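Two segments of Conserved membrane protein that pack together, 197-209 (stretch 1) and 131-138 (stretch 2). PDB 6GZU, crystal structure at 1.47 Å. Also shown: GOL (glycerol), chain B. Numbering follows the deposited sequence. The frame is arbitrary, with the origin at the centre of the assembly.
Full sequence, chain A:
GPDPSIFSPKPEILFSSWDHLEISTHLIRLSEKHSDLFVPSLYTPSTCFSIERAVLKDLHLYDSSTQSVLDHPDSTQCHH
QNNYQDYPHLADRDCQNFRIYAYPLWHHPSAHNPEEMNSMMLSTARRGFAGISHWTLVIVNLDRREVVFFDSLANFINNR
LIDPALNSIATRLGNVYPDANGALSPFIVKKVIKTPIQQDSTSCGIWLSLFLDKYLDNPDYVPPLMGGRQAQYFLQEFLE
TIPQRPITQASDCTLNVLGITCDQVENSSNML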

# COMPACT_ATOMS: atom_id res chain seq x y z
N ILE A 197 4.57 -6.02 16.64
CA ILE A 197 4.91 -4.75 17.27
C ILE A 197 3.66 -4.01 17.80
O ILE A 197 3.77 -3.20 18.71
CB ILE A 197 5.77 -3.85 16.33
CG1 ILE A 197 5.01 -3.50 15.07
CG2 ILE A 197 7.08 -4.54 15.98
CD1 ILE A 197 5.90 -2.80 14.05
N GLN A 198 2.49 -4.26 17.23
CA GLN A 198 1.26 -3.56 17.61
C GLN A 198 0.75 -4.18 18.89
O GLN A 198 0.79 -5.39 19.03
CB GLN A 198 0.21 -3.67 16.50
CG GLN A 198 -1.21 -3.19 16.86
CD GLN A 198 -2.16 -3.38 15.71
OE1 GLN A 198 -1.72 -3.51 14.56
NE2 GLN A 198 -3.44 -3.44 15.98
N GLN A 199 0.25 -3.32 19.80
CA GLN A 199 -0.12 -3.71 21.16
C GLN A 199 -1.59 -3.51 21.51
O GLN A 199 -1.98 -3.76 22.64
CB GLN A 199 0.67 -2.88 22.18
CG GLN A 199 2.15 -2.81 21.91
CD GLN A 199 2.84 -4.14 22.12
OE1 GLN A 199 2.35 -5.03 22.85
NE2 GLN A 199 4.01 -4.29 21.49
N ASP A 200 -2.38 -3.02 20.57
CA ASP A 200 -3.78 -2.78 20.81
C ASP A 200 -4.58 -3.29 19.61
O ASP A 200 -4.04 -3.97 18.74
CB ASP A 200 -4.01 -1.29 21.03
CG ASP A 200 -3.45 -0.46 19.90
OD1 ASP A 200 -3.66 -0.85 18.73
OD2 ASP A 200 -2.79 0.58 20.19
N SER A 201 -5.85 -2.98 19.55
CA SER A 201 -6.67 -3.60 18.52
C SER A 201 -6.89 -2.64 17.35
O SER A 201 -7.54 -2.99 16.36
CB SER A 201 -8.01 -4.03 19.11
OG SER A 201 -8.44 -3.08 20.08
N THR A 202 -6.33 -1.44 17.46
CA THR A 202 -6.80 -0.33 16.64
C THR A 202 -5.74 0.50 15.90
O THR A 202 -6.09 1.28 15.00
CB THR A 202 -7.65 0.64 17.50
OG1 THR A 202 -6.83 1.24 18.50
CG2 THR A 202 -8.82 -0.10 18.18
N SER A 203 -4.46 0.35 16.27
CA SER A 203 -3.37 1.20 15.74
C SER A 203 -2.66 0.73 14.49
O SER A 203 -1.66 1.35 14.08
CB SER A 203 -2.28 1.41 16.77
OG SER A 203 -1.74 0.17 17.18
N CYS A 204 -3.15 -0.33 13.85
CA CYS A 204 -2.48 -0.85 12.64
C CYS A 204 -2.25 0.18 11.57
O CYS A 204 -1.19 0.14 10.90
CB CYS A 204 -3.30 -2.01 12.07
SG CYS A 204 -5.06 -1.61 11.93
N GLY A 205 -3.24 1.07 11.34
CA GLY A 205 -3.11 2.08 10.28
C GLY A 205 -2.01 3.09 10.57
O GLY A 205 -1.35 3.58 9.66
N ILE A 206 -1.81 3.39 11.85
CA ILE A 206 -0.76 4.33 12.25
C ILE A 206 0.59 3.63 12.08
O ILE A 206 1.52 4.20 11.49
CB ILE A 206 -0.94 4.75 13.69
CG1 ILE A 206 -2.33 5.37 13.86
CG2 ILE A 206 0.16 5.72 14.09
CD1 ILE A 206 -2.72 5.65 15.31
N TRP A 207 0.68 2.38 12.51
CA TRP A 207 1.94 1.66 12.37
C TRP A 207 2.40 1.56 10.91
O TRP A 207 3.60 1.76 10.61
CB TRP A 207 1.80 0.24 12.92
CG TRP A 207 2.01 0.17 14.38
CD1 TRP A 207 1.08 -0.15 15.36
CD2 TRP A 207 3.24 0.36 15.05
NE1 TRP A 207 1.67 -0.12 16.58
CE2 TRP A 207 3.00 0.15 16.43
CE3 TRP A 207 4.54 0.69 14.62
CZ2 TRP A 207 4.00 0.30 17.40
CZ3 TRP A 207 5.53 0.82 15.58
CH2 TRP A 207 5.26 0.61 16.95
N LEU A 208 1.50 1.19 10.00
CA LEU A 208 1.94 0.98 8.61
C LEU A 208 2.30 2.34 8.00
O LEU A 208 3.21 2.40 7.14
CB LEU A 208 0.88 0.26 7.80
CG LEU A 208 -0.43 1.01 7.47
CD1 LEU A 208 -0.26 1.88 6.18
CD2 LEU A 208 -1.59 0.03 7.31
N SER A 209 1.67 3.44 8.44
CA SER A 209 2.01 4.76 7.92
C SER A 209 3.40 5.19 8.40
O SER A 209 4.20 5.74 7.61
CB SER A 209 0.95 5.78 8.35
OG SER A 209 -0.31 5.45 7.78
C1 GOL B . -8.05 -6.56 16.71
O1 GOL B . -7.16 -7.18 17.63
C2 GOL B . -7.42 -6.37 15.32
O2 GOL B . -6.33 -5.50 15.48
C3 GOL B . -8.36 -5.68 14.34
O3 GOL B . -9.00 -6.60 13.48
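Stretch 2 (131-138) GISHWTLV

Stretch 2 enters as a loop, turns extended at His134 and runs as a strand through Val138, with phi between -137° and -111° and psi between 124° and 180° over His134 to Val138. It lies alongside the helix that begins at Cys204. The axes of helix and strand approach to 7.3 Å, and their N-to-C directions differ by 16°, so the two elements run nearly parallel. The CA pairs confirm the direction: Thr202 CA lies 5.3 Å from Gly131 CA, Cys204 CA 5.6 Å from Trp135 CA, and Leu208 CA 6.2 Å from Leu137 CA, both chains ascending together. The contact buries 417 Å², summed over both sides.

Cys204, at the start of the helix, is the first bump. Its CA-to-CB bond points toward the strand, and chi1 of 48° (p) places the sulfur beside the strand backbone, where Trp135 N donates a hydrogen bond to Cys204 SG (3.4 Å, N-H...acceptor angle 155°). The thiol fits between two aromatic side chains. Cys204 CB is 3.7 Å from His134 CE1, an oblique approach to the imidazole, whereas Cys204 SG meets the indole at its edge, 3.8 Å from Trp135 CD1 and 84° off the normal of the five-membered ring. Trp135 itself starts toward the helix, but its end leads away, so its CB, rather than the far end of the indole, faces the helix. Gly205 leaves a shallow place here: its N lies 4.3 Å from Trp135 CB, and an ideal CB on this glycine would stand 4.1 Å from Trp135 CD1.

One helical turn on, Leu208 makes the second bump and has the largest covered area of any residue in the contact, 88 Å². With chi1 and chi2 both p, its CD2 packs 3.5 Å from Trp135 CB. Thr136 points its side chain away, and its contact with the helix is made through its carbonyl, Thr136 O to Leu208 CD2 at 3.6 Å. Leu137 points toward the helix again and meets the base of the same leucine, Leu208 CB to Leu137 CB being 4.1 Å. The leucine as a whole thus sits against Trp135 through CD2 and against Leu137 through CB.

Before the helix, the fit is looser and partly filled by solvent components. Gln198 OE1 reaches the edge of the imidazole, 3.8 Å from His134 CE1. A water bridges His134 ND1 (2.7 Å from its O) and Gln198 NE2 (3.0 Å from the same O), while glycerol O2 donates to Ser201 O at 2.9 Å. At the outer end, Gly131 CA rests 3.8 Å from Ser201 O.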

# COMPACT_ATOMS: atom_id res chain seq x y z
N GLY A 131 -11.62 -1.68 15.45
CA GLY A 131 -11.29 -3.06 15.81
C GLY A 131 -11.84 -4.16 14.91
O GLY A 131 -11.59 -5.33 15.16
N ILE A 132 -12.60 -3.81 13.88
CA ILE A 132 -13.10 -4.79 12.92
C ILE A 132 -12.16 -4.86 11.79
O ILE A 132 -11.83 -5.94 11.38
CB ILE A 132 -14.46 -4.43 12.39
CG1 ILE A 132 -15.42 -4.37 13.55
CG2 ILE A 132 -14.96 -5.42 11.38
CD1 ILE A 132 -16.85 -4.36 13.12
N SER A 133 -11.70 -3.70 11.31
CA SER A 133 -10.66 -3.63 10.27
C SER A 133 -9.31 -4.08 10.77
O SER A 133 -8.96 -3.72 11.90
CB SER A 133 -10.44 -2.16 9.85
OG SER A 133 -11.61 -1.64 9.29
N HIS A 134 -8.52 -4.78 9.93
CA HIS A 134 -7.08 -4.81 10.15
C HIS A 134 -6.43 -4.30 8.89
O HIS A 134 -6.85 -4.65 7.80
CB HIS A 134 -6.54 -6.22 10.49
CG HIS A 134 -5.06 -6.23 10.77
ND1 HIS A 134 -4.51 -5.50 11.81
CD2 HIS A 134 -4.02 -6.83 10.13
CE1 HIS A 134 -3.19 -5.66 11.80
NE2 HIS A 134 -2.87 -6.47 10.80
N TRP A 135 -5.45 -3.41 9.05
CA TRP A 135 -4.73 -2.81 7.94
C TRP A 135 -3.30 -3.29 7.88
O TRP A 135 -2.63 -3.37 8.92
CB TRP A 135 -4.73 -1.29 8.11
CG TRP A 135 -6.06 -0.66 7.94
CD1 TRP A 135 -6.90 -0.19 8.92
CD2 TRP A 135 -6.69 -0.36 6.72
NE1 TRP A 135 -8.04 0.34 8.36
CE2 TRP A 135 -7.91 0.28 6.99
CE3 TRP A 135 -6.32 -0.57 5.38
CZ2 TRP A 135 -8.78 0.69 5.97
CZ3 TRP A 135 -7.18 -0.16 4.38
CH2 TRP A 135 -8.39 0.46 4.67
N THR A 136 -2.85 -3.62 6.67
CA THR A 136 -1.47 -3.94 6.39
C THR A 136 -1.04 -3.17 5.16
O THR A 136 -1.83 -2.40 4.60
CB THR A 136 -1.31 -5.44 6.14
OG1 THR A 136 -2.13 -5.84 5.02
CG2 THR A 136 -1.74 -6.26 7.35
N LEU A 137 0.22 -3.33 4.73
CA LEU A 137 0.74 -2.52 3.62
C LEU A 137 1.54 -3.42 2.69
O LEU A 137 2.39 -4.18 3.14
CB LEU A 137 1.67 -1.43 4.19
CG LEU A 137 2.28 -0.48 3.15
CD1 LEU A 137 1.17 0.39 2.54
CD2 LEU A 137 3.39 0.39 3.79
N VAL A 138 1.33 -3.28 1.38
CA VAL A 138 2.15 -4.00 0.37
C VAL A 138 2.87 -2.90 -0.39
O VAL A 138 2.25 -1.98 -0.96
CB VAL A 138 1.27 -4.83 -0.58
CG1 VAL A 138 2.10 -5.37 -1.78
CG2 VAL A 138 0.62 -5.99 0.17
O HOH W 1 -5.49 -4.20 13.98